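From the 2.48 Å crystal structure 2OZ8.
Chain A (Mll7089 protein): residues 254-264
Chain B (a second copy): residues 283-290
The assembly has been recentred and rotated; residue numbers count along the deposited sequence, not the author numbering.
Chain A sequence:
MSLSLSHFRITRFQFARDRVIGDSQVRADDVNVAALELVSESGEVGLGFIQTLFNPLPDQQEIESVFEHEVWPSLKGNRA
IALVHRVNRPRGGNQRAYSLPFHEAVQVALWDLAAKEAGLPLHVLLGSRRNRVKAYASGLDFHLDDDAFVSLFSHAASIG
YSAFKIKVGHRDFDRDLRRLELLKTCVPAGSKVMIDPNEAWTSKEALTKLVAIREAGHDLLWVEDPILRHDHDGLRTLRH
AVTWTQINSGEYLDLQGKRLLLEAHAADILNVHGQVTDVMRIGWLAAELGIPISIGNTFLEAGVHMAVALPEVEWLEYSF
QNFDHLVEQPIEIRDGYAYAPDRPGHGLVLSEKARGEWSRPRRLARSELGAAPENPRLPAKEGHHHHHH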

# COMPACT_ATOMS: atom_id res chain seq x y z
N ASP A 254 -16.04 5.73 -19.64
CA ASP A 254 -17.24 4.91 -19.61
C ASP A 254 -17.57 4.44 -18.16
O ASP A 254 -16.92 4.86 -17.19
CB ASP A 254 -17.11 3.74 -20.60
CG ASP A 254 -15.93 2.81 -20.31
OD1 ASP A 254 -15.31 2.89 -19.24
OD2 ASP A 254 -15.64 1.96 -21.18
N LEU A 255 -18.59 3.60 -18.03
CA LEU A 255 -19.06 3.06 -16.75
C LEU A 255 -17.94 2.41 -15.99
O LEU A 255 -17.77 2.65 -14.77
CB LEU A 255 -20.14 2.01 -16.97
CG LEU A 255 -21.35 2.06 -16.04
CD1 LEU A 255 -21.84 0.65 -15.72
CD2 LEU A 255 -21.15 2.87 -14.78
N GLN A 256 -17.17 1.58 -16.70
CA GLN A 256 -16.08 0.86 -16.11
C GLN A 256 -15.05 1.88 -15.61
O GLN A 256 -14.51 1.75 -14.51
CB GLN A 256 -15.47 -0.08 -17.15
CG GLN A 256 -16.42 -1.27 -17.57
CD GLN A 256 -17.76 -0.83 -18.25
OE1 GLN A 256 -17.80 0.16 -19.02
NE2 GLN A 256 -18.85 -1.58 -17.97
N GLY A 257 -14.84 2.92 -16.42
CA GLY A 257 -13.90 3.97 -16.14
C GLY A 257 -14.29 4.84 -14.96
O GLY A 257 -13.42 5.24 -14.19
N LYS A 258 -15.59 5.16 -14.86
CA LYS A 258 -16.12 5.94 -13.74
C LYS A 258 -15.95 5.15 -12.45
O LYS A 258 -15.48 5.68 -11.43
CB LYS A 258 -17.61 6.30 -13.94
CG LYS A 258 -17.97 6.87 -15.33
CD LYS A 258 -19.13 7.87 -15.26
CE LYS A 258 -19.25 8.69 -16.56
NZ LYS A 258 -18.25 9.84 -16.67
N ARG A 259 -16.29 3.87 -12.52
CA ARG A 259 -16.12 2.97 -11.41
C ARG A 259 -14.64 2.92 -10.97
O ARG A 259 -14.34 3.07 -9.77
CB ARG A 259 -16.69 1.59 -11.69
CG ARG A 259 -16.63 0.69 -10.44
CD ARG A 259 -17.05 -0.72 -10.68
NE ARG A 259 -16.31 -1.27 -11.80
CZ ARG A 259 -15.10 -1.80 -11.71
NH1 ARG A 259 -14.50 -1.89 -10.55
NH2 ARG A 259 -14.51 -2.27 -12.79
N LEU A 260 -13.73 2.77 -11.92
CA LEU A 260 -12.30 2.73 -11.61
C LEU A 260 -11.81 4.06 -11.02
O LEU A 260 -10.95 4.08 -10.11
CB LEU A 260 -11.49 2.34 -12.84
CG LEU A 260 -11.52 0.85 -13.22
CD1 LEU A 260 -11.05 0.69 -14.70
CD2 LEU A 260 -10.67 0.03 -12.26
N LEU A 261 -12.39 5.15 -11.52
CA LEU A 261 -12.09 6.48 -11.02
C LEU A 261 -12.46 6.59 -9.55
O LEU A 261 -11.72 7.14 -8.73
CB LEU A 261 -12.83 7.52 -11.84
CG LEU A 261 -12.40 8.98 -11.59
CD1 LEU A 261 -11.02 9.30 -12.22
CD2 LEU A 261 -13.49 9.89 -12.11
N LEU A 262 -13.63 6.03 -9.21
CA LEU A 262 -14.08 5.99 -7.82
C LEU A 262 -13.15 5.18 -6.93
O LEU A 262 -12.80 5.61 -5.84
CB LEU A 262 -15.54 5.53 -7.73
CG LEU A 262 -16.56 6.50 -8.38
CD1 LEU A 262 -17.98 5.97 -8.26
CD2 LEU A 262 -16.48 7.93 -7.78
N GLU A 263 -12.70 4.03 -7.41
CA GLU A 263 -11.81 3.19 -6.62
C GLU A 263 -10.48 3.88 -6.32
O GLU A 263 -9.86 3.64 -5.31
CB GLU A 263 -11.62 1.87 -7.33
CG GLU A 263 -12.87 1.06 -7.27
CD GLU A 263 -12.88 -0.18 -8.14
OE1 GLU A 263 -11.80 -0.68 -8.53
OE2 GLU A 263 -14.02 -0.67 -8.38
N ALA A 264 -10.06 4.75 -7.22
CA ALA A 264 -8.84 5.48 -7.10
C ALA A 264 -8.99 6.73 -6.23
O ALA A 264 -7.99 7.42 -6.02
CB ALA A 264 -8.33 5.87 -8.52
N GLY B 283 -25.07 -7.76 -7.79
CA GLY B 283 -24.87 -8.59 -8.98
C GLY B 283 -24.36 -7.83 -10.21
O GLY B 283 -23.61 -8.39 -11.00
N TRP B 284 -24.79 -6.57 -10.39
CA TRP B 284 -24.20 -5.76 -11.43
C TRP B 284 -22.69 -5.54 -11.14
O TRP B 284 -21.84 -5.71 -12.02
CB TRP B 284 -24.93 -4.41 -11.58
CG TRP B 284 -24.05 -3.42 -12.21
CD1 TRP B 284 -23.59 -3.41 -13.53
CD2 TRP B 284 -23.39 -2.33 -11.54
NE1 TRP B 284 -22.71 -2.35 -13.71
CE2 TRP B 284 -22.56 -1.68 -12.51
CE3 TRP B 284 -23.42 -1.84 -10.24
CZ2 TRP B 284 -21.81 -0.56 -12.20
CZ3 TRP B 284 -22.68 -0.71 -9.92
CH2 TRP B 284 -21.87 -0.08 -10.90
N LEU B 285 -22.39 -5.19 -9.89
CA LEU B 285 -21.03 -4.94 -9.40
C LEU B 285 -20.13 -6.13 -9.54
O LEU B 285 -19.06 -6.01 -10.18
CB LEU B 285 -21.04 -4.43 -7.95
CG LEU B 285 -19.72 -3.88 -7.42
CD1 LEU B 285 -19.20 -2.72 -8.29
CD2 LEU B 285 -19.83 -3.48 -5.94
N ALA B 286 -20.54 -7.27 -8.99
CA ALA B 286 -19.78 -8.53 -9.11
C ALA B 286 -19.42 -8.86 -10.56
O ALA B 286 -18.32 -9.41 -10.87
CB ALA B 286 -20.53 -9.65 -8.49
N ALA B 287 -20.36 -8.55 -11.44
CA ALA B 287 -20.19 -8.78 -12.87
C ALA B 287 -19.10 -7.88 -13.45
O ALA B 287 -18.30 -8.35 -14.22
CB ALA B 287 -21.50 -8.59 -13.62
N GLU B 288 -19.05 -6.61 -13.06
CA GLU B 288 -18.04 -5.70 -13.53
C GLU B 288 -16.62 -6.14 -13.11
O GLU B 288 -15.62 -5.88 -13.82
CB GLU B 288 -18.31 -4.31 -12.96
CG GLU B 288 -19.58 -3.65 -13.43
CD GLU B 288 -19.59 -3.36 -14.92
OE1 GLU B 288 -19.21 -2.21 -15.32
OE2 GLU B 288 -19.98 -4.28 -15.70
N LEU B 289 -16.57 -6.79 -11.95
CA LEU B 289 -15.40 -7.22 -11.24
C LEU B 289 -14.98 -8.65 -11.60
O LEU B 289 -13.84 -9.04 -11.31
CB LEU B 289 -15.69 -7.13 -9.73
CG LEU B 289 -15.75 -5.72 -9.07
CD1 LEU B 289 -15.93 -5.75 -7.51
CD2 LEU B 289 -14.50 -4.89 -9.46
N GLY B 290 -15.85 -9.44 -12.23
CA GLY B 290 -15.51 -10.86 -12.47
C GLY B 290 -15.57 -11.81 -11.27
O GLY B 290 -14.84 -12.83 -11.22

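When two helices cross nearly at right angles, their backbones diverge quickly from the crossing point, and a few long side chains carry much of the contact. The interface between two copies of Mll7089 illustrates this. Helix 255-263 of chain A and helix 283-289 of chain B run at 92° to each other, their axes no closer than 11.7 Å, and the two stretches together bury 331 Å². Even the nearest CA atoms, those of Gln A256 and Glu B288, lie 7.3 Å apart.

Arg A259 covers the most surface. Its CA-to-CB bond points toward chain B, and chi1 and chi2, both t, extend the chain toward the other helix. The aliphatic part packs against a leucine: CD of Arg A259 lies 3.8 Å from CD1 of Leu B285, while Leu B289 sits over one face of the guanidinium, where the flat, delocalized group can accept an apolar neighbour without losing its in-plane hydrogen-bonding directions. The approach is tight: NH1 of Arg A259 is 3.2 Å from CD2 of Leu B289. NH1 of Arg A259 also forms a salt bridge with OE2 of Glu A263 at 2.5 Å, one helical turn along its own chain, so this charge pair lies within chain A, and no salt bridge crosses between the two stretches.

Glu B288 is the principal counterpart from the other helix; its CA-to-CB bond also points toward chain A. CB of Glu B288 lies 3.8 Å from NE of Arg A259, but its carboxylate turns instead to Gln A256, whose NE2 donates to OE1 of Glu B288 at 2.7 Å. The 122° angle at the hydrogen makes this bond weak despite the short distance.

Leu A255 supplies the apolar complement, its CD1 resting 3.7 Å from CZ2 of Trp B284. Just before it in sequence, Asp A254 caps the helix, OD1 accepting from N of Gly A257 at 2.9 Å.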